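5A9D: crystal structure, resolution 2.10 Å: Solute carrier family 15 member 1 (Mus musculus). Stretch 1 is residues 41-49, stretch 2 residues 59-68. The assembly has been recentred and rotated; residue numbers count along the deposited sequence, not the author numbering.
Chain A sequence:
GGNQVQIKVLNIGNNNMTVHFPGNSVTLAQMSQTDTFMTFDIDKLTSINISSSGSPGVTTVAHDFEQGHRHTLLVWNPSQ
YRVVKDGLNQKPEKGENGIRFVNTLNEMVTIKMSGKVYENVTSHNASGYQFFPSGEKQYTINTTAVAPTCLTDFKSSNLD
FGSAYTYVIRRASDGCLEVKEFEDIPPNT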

ATOM      1  N   ASP A  41     -17.234   3.783 -12.345  1.00 48.98           N
ATOM      2  CA  ASP A  41     -16.629   5.067 -12.710  1.00 51.04           C
ATOM      3  C   ASP A  41     -16.658   5.841 -11.398  1.00 52.94           C
ATOM      4  O   ASP A  41     -17.719   5.878 -10.744  1.00 50.66           O
ATOM      5  CB  ASP A  41     -17.463   5.808 -13.769  1.00 58.32           C
ATOM      6  CG  ASP A  41     -17.485   5.138 -15.128  1.00 81.19           C
ATOM      7  OD1 ASP A  41     -16.402   4.696 -15.594  1.00 82.16           O
ATOM      8  OD2 ASP A  41     -18.564   5.107 -15.751  1.00 95.27           O
ATOM      9  N   ILE A  42     -15.493   6.401 -10.986  1.00 48.89           N
ATOM     10  CA  ILE A  42     -15.299   7.128  -9.730  1.00 48.81           C
ATOM     11  C   ILE A  42     -16.393   8.201  -9.491  1.00 55.64           C
ATOM     12  O   ILE A  42     -16.888   8.309  -8.368  1.00 53.92           O
ATOM     13  CB  ILE A  42     -13.843   7.704  -9.574  1.00 51.77           C
ATOM     14  CG1 ILE A  42     -13.570   8.243  -8.152  1.00 53.13           C
ATOM     15  CG2 ILE A  42     -13.476   8.776 -10.623  1.00 52.15           C
ATOM     16  CD1 ILE A  42     -13.328   7.275  -7.112  1.00 60.33           C
ATOM     17  N   ASP A  43     -16.775   8.960 -10.542  1.00 55.30           N
ATOM     18  CA  ASP A  43     -17.784  10.025 -10.476  1.00 59.61           C
ATOM     19  C   ASP A  43     -19.183   9.477 -10.191  1.00 65.18           C
ATOM     20  O   ASP A  43     -20.023  10.217  -9.677  1.00 67.83           O
ATOM     21  CB  ASP A  43     -17.798  10.857 -11.781  1.00 64.76           C
ATOM     22  CG  ASP A  43     -18.527  10.196 -12.945  1.00 76.70           C
ATOM     23  OD1 ASP A  43     -17.981   9.221 -13.510  1.00 76.70           O
ATOM     24  OD2 ASP A  43     -19.659  10.642 -13.272  1.00 84.71           O
ATOM     25  N   LYS A  44     -19.433   8.199 -10.556  1.00 60.19           N
ATOM     26  CA  LYS A  44     -20.717   7.502 -10.378  1.00 60.64           C
ATOM     27  C   LYS A  44     -20.777   6.758  -9.055  1.00 61.18           C
ATOM     28  O   LYS A  44     -21.827   6.252  -8.701  1.00 61.67           O
ATOM     29  CB  LYS A  44     -21.016   6.565 -11.565  1.00 63.44           C
ATOM     30  CG  LYS A  44     -21.324   7.314 -12.862  1.00 78.24           C
ATOM     31  CD  LYS A  44     -21.476   6.363 -14.038  1.00 83.46           C
ATOM     32  CE  LYS A  44     -21.776   7.109 -15.315  1.00 97.64           C
ATOM     33  NZ  LYS A  44     -21.861   6.197 -16.485  1.00107.22           N
ATOM     34  N   LEU A  45     -19.663   6.720  -8.304  1.00 55.84           N
ATOM     35  CA  LEU A  45     -19.565   6.066  -6.996  1.00 53.45           C
ATOM     36  C   LEU A  45     -19.876   7.138  -5.969  1.00 62.11           C
ATOM     37  O   LEU A  45     -19.012   7.545  -5.194  1.00 61.88           O
ATOM     38  CB  LEU A  45     -18.140   5.471  -6.827  1.00 50.18           C
ATOM     39  CG  LEU A  45     -17.941   4.250  -5.934  1.00 52.37           C
ATOM     40  CD1 LEU A  45     -18.897   3.084  -6.292  1.00 50.77           C
ATOM     41  CD2 LEU A  45     -16.509   3.775  -6.006  1.00 52.67           C
ATOM     42  N   THR A  46     -21.131   7.625  -6.015  1.00 63.22           N
ATOM     43  CA  THR A  46     -21.721   8.716  -5.219  1.00 67.17           C
ATOM     44  C   THR A  46     -21.688   8.420  -3.721  1.00 72.11           C
ATOM     45  O   THR A  46     -21.280   9.284  -2.937  1.00 74.26           O
ATOM     46  CB  THR A  46     -23.139   9.028  -5.749  1.00 81.08           C
ATOM     47  OG1 THR A  46     -23.041   9.325  -7.140  1.00 80.15           O
ATOM     48  CG2 THR A  46     -23.804  10.198  -5.029  1.00 88.89           C
ATOM     49  N   SER A  47     -22.146   7.215  -3.331  1.00 65.88           N
ATOM     50  CA  SER A  47     -22.157   6.729  -1.954  1.00 63.99           C
ATOM     51  C   SER A  47     -22.226   5.206  -1.939  1.00 62.32           C
ATOM     52  O   SER A  47     -22.650   4.595  -2.924  1.00 62.52           O
ATOM     53  CB  SER A  47     -23.304   7.341  -1.149  1.00 69.89           C
ATOM     54  OG  SER A  47     -24.550   6.735  -1.445  1.00 78.49           O
ATOM     55  N   ILE A  48     -21.777   4.601  -0.839  1.00 53.61           N
ATOM     56  CA  ILE A  48     -21.813   3.161  -0.630  1.00 49.98           C
ATOM     57  C   ILE A  48     -22.351   2.950   0.767  1.00 53.05           C
ATOM     58  O   ILE A  48     -21.784   3.483   1.722  1.00 54.86           O
ATOM     59  CB  ILE A  48     -20.426   2.479  -0.857  1.00 50.15           C
ATOM     60  CG1 ILE A  48     -19.914   2.697  -2.301  1.00 48.77           C
ATOM     61  CG2 ILE A  48     -20.510   0.970  -0.546  1.00 50.42           C
ATOM     62  CD1 ILE A  48     -18.424   2.341  -2.519  1.00 43.11           C
ATOM     63  N   ASN A  49     -23.453   2.205   0.888  1.00 48.18           N
ATOM     64  CA  ASN A  49     -24.095   1.903   2.166  1.00 49.18           C
ATOM     65  C   ASN A  49     -23.918   0.439   2.467  1.00 51.82           C
ATOM     66  O   ASN A  49     -23.952  -0.385   1.561  1.00 48.37           O
ATOM     67  CB  ASN A  49     -25.597   2.257   2.152  1.00 53.64           C
ATOM     68  CG  ASN A  49     -25.891   3.634   1.633  1.00 93.94           C
ATOM     69  OD1 ASN A  49     -25.392   4.651   2.144  1.00 94.81           O
ATOM     70  ND2 ASN A  49     -26.684   3.691   0.574  1.00 91.29           N
ATOM     71  N   THR A  59     -24.611   1.883   7.546  1.00 63.12           N
ATOM     72  CA  THR A  59     -23.376   2.664   7.593  1.00 62.68           C
ATOM     73  C   THR A  59     -22.963   3.107   6.191  1.00 64.60           C
ATOM     74  O   THR A  59     -22.921   2.282   5.274  1.00 61.27           O
ATOM     75  CB  THR A  59     -22.295   1.827   8.318  1.00 70.02           C
ATOM     76  OG1 THR A  59     -22.683   1.675   9.681  1.00 77.72           O
ATOM     77  CG2 THR A  59     -20.882   2.420   8.229  1.00 66.06           C
ATOM     78  N   THR A  60     -22.610   4.391   6.042  1.00 61.92           N
ATOM     79  CA  THR A  60     -22.129   4.970   4.785  1.00 60.86           C
ATOM     80  C   THR A  60     -20.595   4.918   4.776  1.00 65.05           C
ATOM     81  O   THR A  60     -19.961   5.269   5.772  1.00 67.02           O
ATOM     82  CB  THR A  60     -22.689   6.406   4.576  1.00 70.81           C
ATOM     83  OG1 THR A  60     -24.108   6.378   4.736  1.00 77.74           O
ATOM     84  CG2 THR A  60     -22.371   6.966   3.183  1.00 67.48           C
ATOM     85  N   VAL A  61     -20.008   4.512   3.645  1.00 59.63           N
ATOM     86  CA  VAL A  61     -18.564   4.358   3.450  1.00 58.75           C
ATOM     87  C   VAL A  61     -17.855   5.676   3.153  1.00 69.73           C
ATOM     88  O   VAL A  61     -18.306   6.430   2.294  1.00 70.20           O
ATOM     89  CB  VAL A  61     -18.292   3.289   2.359  1.00 58.59           C
ATOM     90  CG1 VAL A  61     -16.800   3.051   2.150  1.00 56.02           C
ATOM     91  CG2 VAL A  61     -18.990   1.990   2.715  1.00 57.39           C
ATOM     92  N   ALA A  62     -16.727   5.934   3.858  1.00 71.52           N
ATOM     93  CA  ALA A  62     -15.853   7.105   3.691  1.00 74.58           C
ATOM     94  C   ALA A  62     -15.147   6.920   2.361  1.00 80.78           C
ATOM     95  O   ALA A  62     -14.449   5.919   2.194  1.00 79.09           O
ATOM     96  CB  ALA A  62     -14.831   7.158   4.816  1.00 76.47           C
ATOM     97  N   HIS A  63     -15.390   7.832   1.396  1.00 81.33           N
ATOM     98  CA  HIS A  63     -14.887   7.745   0.020  1.00 80.89           C
ATOM     99  C   HIS A  63     -13.350   7.765  -0.103  1.00 82.88           C
ATOM    100  O   HIS A  63     -12.712   8.751  -0.499  1.00 83.90           O
ATOM    101  CB  HIS A  63     -15.551   8.786  -0.898  1.00 84.49           C
ATOM    102  CG  HIS A  63     -16.909   8.349  -1.352  1.00 88.85           C
ATOM    103  ND1 HIS A  63     -17.110   7.103  -1.953  1.00 88.66           N
ATOM    104  CD2 HIS A  63     -18.102   8.977  -1.238  1.00 93.49           C
ATOM    105  CE1 HIS A  63     -18.409   7.028  -2.186  1.00 89.36           C
ATOM    106  NE2 HIS A  63     -19.047   8.133  -1.777  1.00 92.58           N
ATOM    107  N   ASP A  64     -12.789   6.609   0.199  1.00 76.10           N
ATOM    108  CA  ASP A  64     -11.378   6.344   0.108  1.00 73.88           C
ATOM    109  C   ASP A  64     -11.164   5.265  -0.966  1.00 66.97           C
ATOM    110  O   ASP A  64     -10.747   4.143  -0.665  1.00 64.42           O
ATOM    111  CB  ASP A  64     -10.744   6.044   1.495  1.00 77.51           C
ATOM    112  CG  ASP A  64     -10.935   4.660   2.090  1.00 85.04           C
ATOM    113  OD1 ASP A  64     -11.995   4.421   2.704  1.00 87.22           O
ATOM    114  OD2 ASP A  64      -9.969   3.865   2.053  1.00 86.94           O
ATOM    115  N   PHE A  65     -11.523   5.620  -2.232  1.00 55.33           N
ATOM    116  CA  PHE A  65     -11.281   4.752  -3.374  1.00 48.34           C
ATOM    117  C   PHE A  65     -10.470   5.505  -4.399  1.00 49.25           C
ATOM    118  O   PHE A  65     -10.811   6.629  -4.734  1.00 52.80           O
ATOM    119  CB  PHE A  65     -12.564   4.217  -3.983  1.00 47.50           C
ATOM    120  CG  PHE A  65     -13.351   3.341  -3.048  1.00 45.75           C
ATOM    121  CD1 PHE A  65     -13.007   2.009  -2.863  1.00 44.91           C
ATOM    122  CD2 PHE A  65     -14.441   3.850  -2.351  1.00 47.08           C
ATOM    123  CE1 PHE A  65     -13.739   1.200  -1.991  1.00 46.21           C
ATOM    124  CE2 PHE A  65     -15.159   3.050  -1.471  1.00 49.41           C
ATOM    125  CZ  PHE A  65     -14.824   1.724  -1.312  1.00 46.74           C
ATOM    126  N   GLU A  66      -9.382   4.915  -4.869  1.00 41.09           N
ATOM    127  CA  GLU A  66      -8.528   5.535  -5.873  1.00 39.85           C
ATOM    128  C   GLU A  66      -8.844   4.999  -7.251  1.00 40.42           C
ATOM    129  O   GLU A  66      -8.929   3.780  -7.445  1.00 38.81           O
ATOM    130  CB  GLU A  66      -7.045   5.304  -5.562  1.00 40.98           C
ATOM    131  CG  GLU A  66      -6.541   5.963  -4.302  1.00 54.68           C
ATOM    132  CD  GLU A  66      -5.030   6.065  -4.274  1.00 95.48           C
ATOM    133  OE1 GLU A  66      -4.367   5.062  -3.922  1.00 86.75           O
ATOM    134  OE2 GLU A  66      -4.513   7.120  -4.713  1.00104.24           O
ATOM    135  N   GLN A  67      -8.969   5.889  -8.229  1.00 38.07           N
ATOM    136  CA  GLN A  67      -9.210   5.423  -9.602  1.00 39.04           C
ATOM    137  C   GLN A  67      -7.955   4.724 -10.146  1.00 40.96           C
ATOM    138  O   GLN A  67      -6.835   5.043  -9.735  1.00 38.92           O
ATOM    139  CB  GLN A  67      -9.709   6.546 -10.536  1.00 43.37           C
ATOM    140  CG  GLN A  67      -8.919   7.847 -10.439  1.00 51.73           C
ATOM    141  CD  GLN A  67      -9.726   9.007 -10.936  1.00 65.15           C
ATOM    142  OE1 GLN A  67     -10.065   9.093 -12.113  1.00 66.37           O
ATOM    143  NE2 GLN A  67     -10.009   9.955 -10.060  1.00 50.35           N
ATOM    144  N   GLY A  68      -8.181   3.703 -10.969  1.00 37.78           N
ATOM    145  CA  GLY A  68      -7.121   2.882 -11.538  1.00 37.00           C
ATOM    146  C   GLY A  68      -6.642   1.800 -10.593  1.00 37.66           C
ATOM    147  O   GLY A  68      -5.696   1.072 -10.918  1.00 36.39           O
TER
HETATM  148  O   HOH W   1     -20.164   6.838   0.455  1.00 61.80           O

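The most unusual feature of this contact is a histidine ring set against the backbone of a turn. His63 leaves its main chain sideways, but with chi1 at -80° the imidazole reaches stretch 1, and its NE2 donates a hydrogen bond to Thr46 O at 2.8 Å with an N-H...acceptor angle of 140°. Thr46 O and Ser47 CA both lie at the ring edge, near its plane; Ser47 CA is 3.4 Å from His63 NE2. A second carbonyl is also near: Leu45 O stands 3.1 Å from His63 CE1, but its 3.5 Å separation from His63 NE2 comes with a poor angle, so the hydrogen bond belongs to Thr46 O.

The turn that offers these carbonyls is held by its own backbone, with Lys44 N bonded to Asp41 O at 2.9 Å and Leu45 N to Ile42 O at 3.2 Å. Residues 42-44 have helical phi/psi values without the regular bonding of a helix.

Beyond the turn the chains run antiparallel. Asn49 and Thr60 form a non-hydrogen-bonded bridge pair with CA atoms 4.5 Å apart, and their side chains share one face of the sheet. There Thr60 OG1 gives a weak hydrogen bond to Asn49 OD1 at 3.4 Å. The stronger backbone link is beside this pair: Val61 N donates to Ile48 O at 2.8 Å and 164°, close to linear. Two CA-H...O contacts accompany it, Thr60 CA to Ile48 O at 3.4 Å and Asn49 CA to Thr59 O at 3.3 Å.

The same two residues, Ile48 and Val61, are joined directly on one side, Val61 N to Ile48 O, and through water on the other. Water 1 accepts from Ile48 N at 3.0 Å and donates to Val61 O at 2.6 Å, so it bridges backbone groups that do not meet directly. The CA atoms of Ile48 and Val61 are 5.4 Å apart, against 4.5 Å between the CA atoms of Asn49 and Thr60.

Apolar packing completes the contact. Ile48 CG2 meets Val61 CG2 at 3.7 Å, while Ile48 CD1 reaches Phe65 CE2 at 3.5 Å; one isoleucine thus touches two buried side chains through different branches. Leu45 CD2 adds a looser approach to Phe65 CD2 at 4.2 Å. Ile42, pointing toward stretch 2, places CD1 3.5 Å from Phe65 O and 4.4 Å from Phe65 CB, and its CG2 lies 3.7 Å from Gln67 NE2. Together the two stretches bury 560 Å², counting both sides.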